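Local coordinates for beta-fructofuranosidase (Arthrobacter, PDB 3WPU), which is a member of the levansucrase/invertase family, whose hallmark is a beta-propeller domain, at residues A311-N315 and K316-E320. Numbering follows the deposited sequence.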
ATOM      1  N   ALA A 311      -6.609   0.322 -14.407  1.00  9.76           N
ATOM      2  CA  ALA A 311      -6.132  -0.104 -15.717  1.00 10.29           C
ATOM      3  C   ALA A 311      -6.446  -1.581 -15.867  1.00 10.63           C
ATOM      4  O   ALA A 311      -6.623  -2.313 -14.885  1.00  9.73           O
ATOM      5  CB  ALA A 311      -4.647   0.150 -15.899  1.00 10.68           C
ATOM      6  N   LYS A 312      -6.542  -2.005 -17.121  1.00 11.31           N
ATOM      7  CA  LYS A 312      -6.826  -3.380 -17.463  1.00 12.58           C
ATOM      8  C   LYS A 312      -5.752  -3.927 -18.408  1.00 11.48           C
ATOM      9  O   LYS A 312      -5.352  -3.253 -19.364  1.00 11.66           O
ATOM     10  CB  LYS A 312      -8.193  -3.453 -18.127  1.00 13.83           C
ATOM     11  CG  LYS A 312      -8.605  -4.852 -18.531  1.00 16.27           C
ATOM     12  CD  LYS A 312      -9.948  -4.793 -19.242  1.00 18.70           C
ATOM     13  CE  LYS A 312     -10.366  -6.189 -19.646  1.00 21.64           C
ATOM     14  NZ  LYS A 312     -11.776  -6.248 -20.123  1.00 24.38           N
ATOM     15  N   ALA A 313      -5.300  -5.151 -18.126  1.00 12.40           N
ATOM     16  CA  ALA A 313      -4.265  -5.813 -18.949  1.00 12.86           C
ATOM     17  C   ALA A 313      -4.885  -6.243 -20.282  1.00 14.11           C
ATOM     18  O   ALA A 313      -6.060  -6.684 -20.340  1.00 14.29           O
ATOM     19  CB  ALA A 313      -3.683  -7.010 -18.227  1.00 13.23           C
ATOM     20  N   LYS A 314      -4.107  -6.080 -21.342  1.00 14.87           N
ATOM     21  CA  LYS A 314      -4.574  -6.434 -22.692  1.00 17.08           C
ATOM     22  C   LYS A 314      -4.049  -7.792 -23.133  1.00 18.07           C
ATOM     23  O   LYS A 314      -4.497  -8.333 -24.147  1.00 19.09           O
ATOM     24  CB  LYS A 314      -4.148  -5.353 -23.678  1.00 18.84           C
ATOM     25  CG  LYS A 314      -4.658  -3.968 -23.310  1.00 21.51           C
ATOM     26  CD  LYS A 314      -4.644  -3.007 -24.492  1.00 25.15           C
ATOM     27  CE  LYS A 314      -3.260  -2.513 -24.861  1.00 28.41           C
ATOM     28  NZ  LYS A 314      -3.325  -1.731 -26.140  1.00 30.74           N
ATOM     29  N   ASN A 315      -3.085  -8.347 -22.407  1.00 17.42           N
ATOM     30  CA  ASN A 315      -2.551  -9.681 -22.741  1.00 17.76           C
ATOM     31  C   ASN A 315      -2.281 -10.519 -21.501  1.00 18.98           C
ATOM     32  O   ASN A 315      -2.291  -9.994 -20.378  1.00 18.49           O
ATOM     33  CB  ASN A 315      -1.321  -9.582 -23.665  1.00 17.24           C
ATOM     34  CG  ASN A 315      -0.160  -8.818 -23.050  1.00 17.71           C
ATOM     35  OD1 ASN A 315      -0.109  -8.609 -21.859  1.00 18.22           O
ATOM     36  ND2 ASN A 315       0.782  -8.407 -23.879  1.00 17.48           N
ATOM     37  N   LYS A 316      -2.028 -11.813 -21.697  1.00 19.87           N
ATOM     38  CA  LYS A 316      -1.841 -12.729 -20.567  1.00 22.43           C
ATOM     39  C   LYS A 316      -0.521 -12.492 -19.849  1.00 19.92           C
ATOM     40  O   LYS A 316      -0.421 -12.758 -18.651  1.00 19.31           O
ATOM     41  CB  LYS A 316      -1.895 -14.181 -21.021  1.00 25.79           C
ATOM     42  CG  LYS A 316      -3.238 -14.571 -21.610  1.00 30.82           C
ATOM     43  CD  LYS A 316      -3.425 -16.082 -21.624  1.00 35.10           C
ATOM     44  CE  LYS A 316      -4.820 -16.463 -22.105  1.00 37.39           C
ATOM     45  NZ  LYS A 316      -5.907 -15.769 -21.348  1.00 38.87           N
ATOM     46  N   GLN A 317       0.470 -11.971 -20.574  1.00 19.87           N
ATOM     47  CA  GLN A 317       1.815 -11.724 -20.005  1.00 19.53           C
ATOM     48  C   GLN A 317       1.831 -10.494 -19.142  1.00 17.40           C
ATOM     49  O   GLN A 317       2.846 -10.229 -18.498  1.00 16.64           O
ATOM     50  CB  GLN A 317       2.905 -11.517 -21.076  1.00 22.04           C
ATOM     51  CG  GLN A 317       2.897 -12.489 -22.237  1.00 24.40           C
ATOM     52  CD  GLN A 317       2.000 -11.994 -23.354  1.00 26.96           C
ATOM     53  OE1 GLN A 317       0.812 -12.237 -23.341  1.00 27.78           O
ATOM     54  NE2 GLN A 317       2.577 -11.273 -24.314  1.00 30.31           N
ATOM     55  N   LEU A 318       0.746  -9.724 -19.165  1.00 15.68           N
ATOM     56  CA  LEU A 318       0.647  -8.481 -18.396  1.00 15.06           C
ATOM     57  C   LEU A 318       1.681  -7.424 -18.795  1.00 14.60           C
ATOM     58  O   LEU A 318       2.095  -6.588 -17.971  1.00 13.34           O
ATOM     59  CB  LEU A 318       0.703  -8.778 -16.894  1.00 15.01           C
ATOM     60  CG  LEU A 318      -0.220  -9.886 -16.368  1.00 15.15           C
ATOM     61  CD1 LEU A 318      -0.111  -9.959 -14.858  1.00 15.59           C
ATOM     62  CD2 LEU A 318      -1.677  -9.691 -16.776  1.00 15.12           C
ATOM     63  N   THR A 319       2.101  -7.439 -20.056  1.00 14.67           N
ATOM     64  CA  THR A 319       3.044  -6.454 -20.584  1.00 14.27           C
ATOM     65  C   THR A 319       2.395  -5.295 -21.354  1.00 14.48           C
ATOM     66  O   THR A 319       3.089  -4.371 -21.765  1.00 15.63           O
ATOM     67  CB  THR A 319       4.050  -7.134 -21.518  1.00 14.22           C
ATOM     68  OG1 THR A 319       3.318  -7.807 -22.563  1.00 14.05           O
ATOM     69  CG2 THR A 319       4.848  -8.128 -20.781  1.00 14.57           C
ATOM     70  N   GLU A 320       1.075  -5.352 -21.569  1.00 15.28           N
ATOM     71  CA  GLU A 320       0.332  -4.290 -22.250  1.00 14.88           C
ATOM     72  C   GLU A 320      -0.927  -4.005 -21.445  1.00 13.28           C
ATOM     73  O   GLU A 320      -1.609  -4.931 -21.060  1.00 11.88           O
ATOM     74  CB  GLU A 320      -0.067  -4.731 -23.658  1.00 17.40           C
ATOM     75  CG  GLU A 320       1.144  -4.865 -24.568  1.00 20.02           C
ATOM     76  CD  GLU A 320       0.806  -5.377 -25.948  1.00 24.93           C
ATOM     77  OE1 GLU A 320       1.757  -5.644 -26.710  1.00 27.99           O
ATOM     78  OE2 GLU A 320      -0.393  -5.526 -26.267  1.00 28.89           O
TER
HETATM   79  O   HOH W   1       0.499  -9.833 -26.460  1.00 38.98           O
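The seven-residue hairpin loop joining antiparallel strands 305-313 and 321-331 is built round the side chain of N315, which reaches across to T319 and E320. A type I beta turn runs from N315 to L318, closed by the L318 N to N315 O hydrogen bond of 3.3 Å; the donor stands above the carbonyl plane. Asparagine suits the first turn position because its short amide can turn back on the chain that follows. With CG set between the backbone N and the carbonyl carbon (chi1 61°), the amide swings into the loop. OD1 there accepts T319 N at 3.1 Å, in the carbonyl plane and on a lone pair, and more weakly E320 N. Two backbone N-H groups thus share one acceptor, which holds the amide's rotation. L318, the last residue of the turn, adopts positive phi, a left-handed backbone that turns the chain toward the second strand. Its CD2 meets the CB of A313 at 3.6 Å, where a small residue lets the leucine methyl come close; L318 also lies on F178. At the base of the loop, where K314 leads into the turn and E320 leaves it, K314 N donates almost straight to E320 O (2.8 Å, 175° at the hydrogen). The lysine chain crosses the glutamate at about a right angle, and the opposite charges of K314 NZ and E320 OE2, 4.8 Å apart, probably attract without touching. The amides of N315 and Q317 are inclined by 42°, and a water accepts from both, weakly from Q317. The other N-H of N315 ND2 goes to T319 OG1 at 2.9 Å, slightly out of the amide plane.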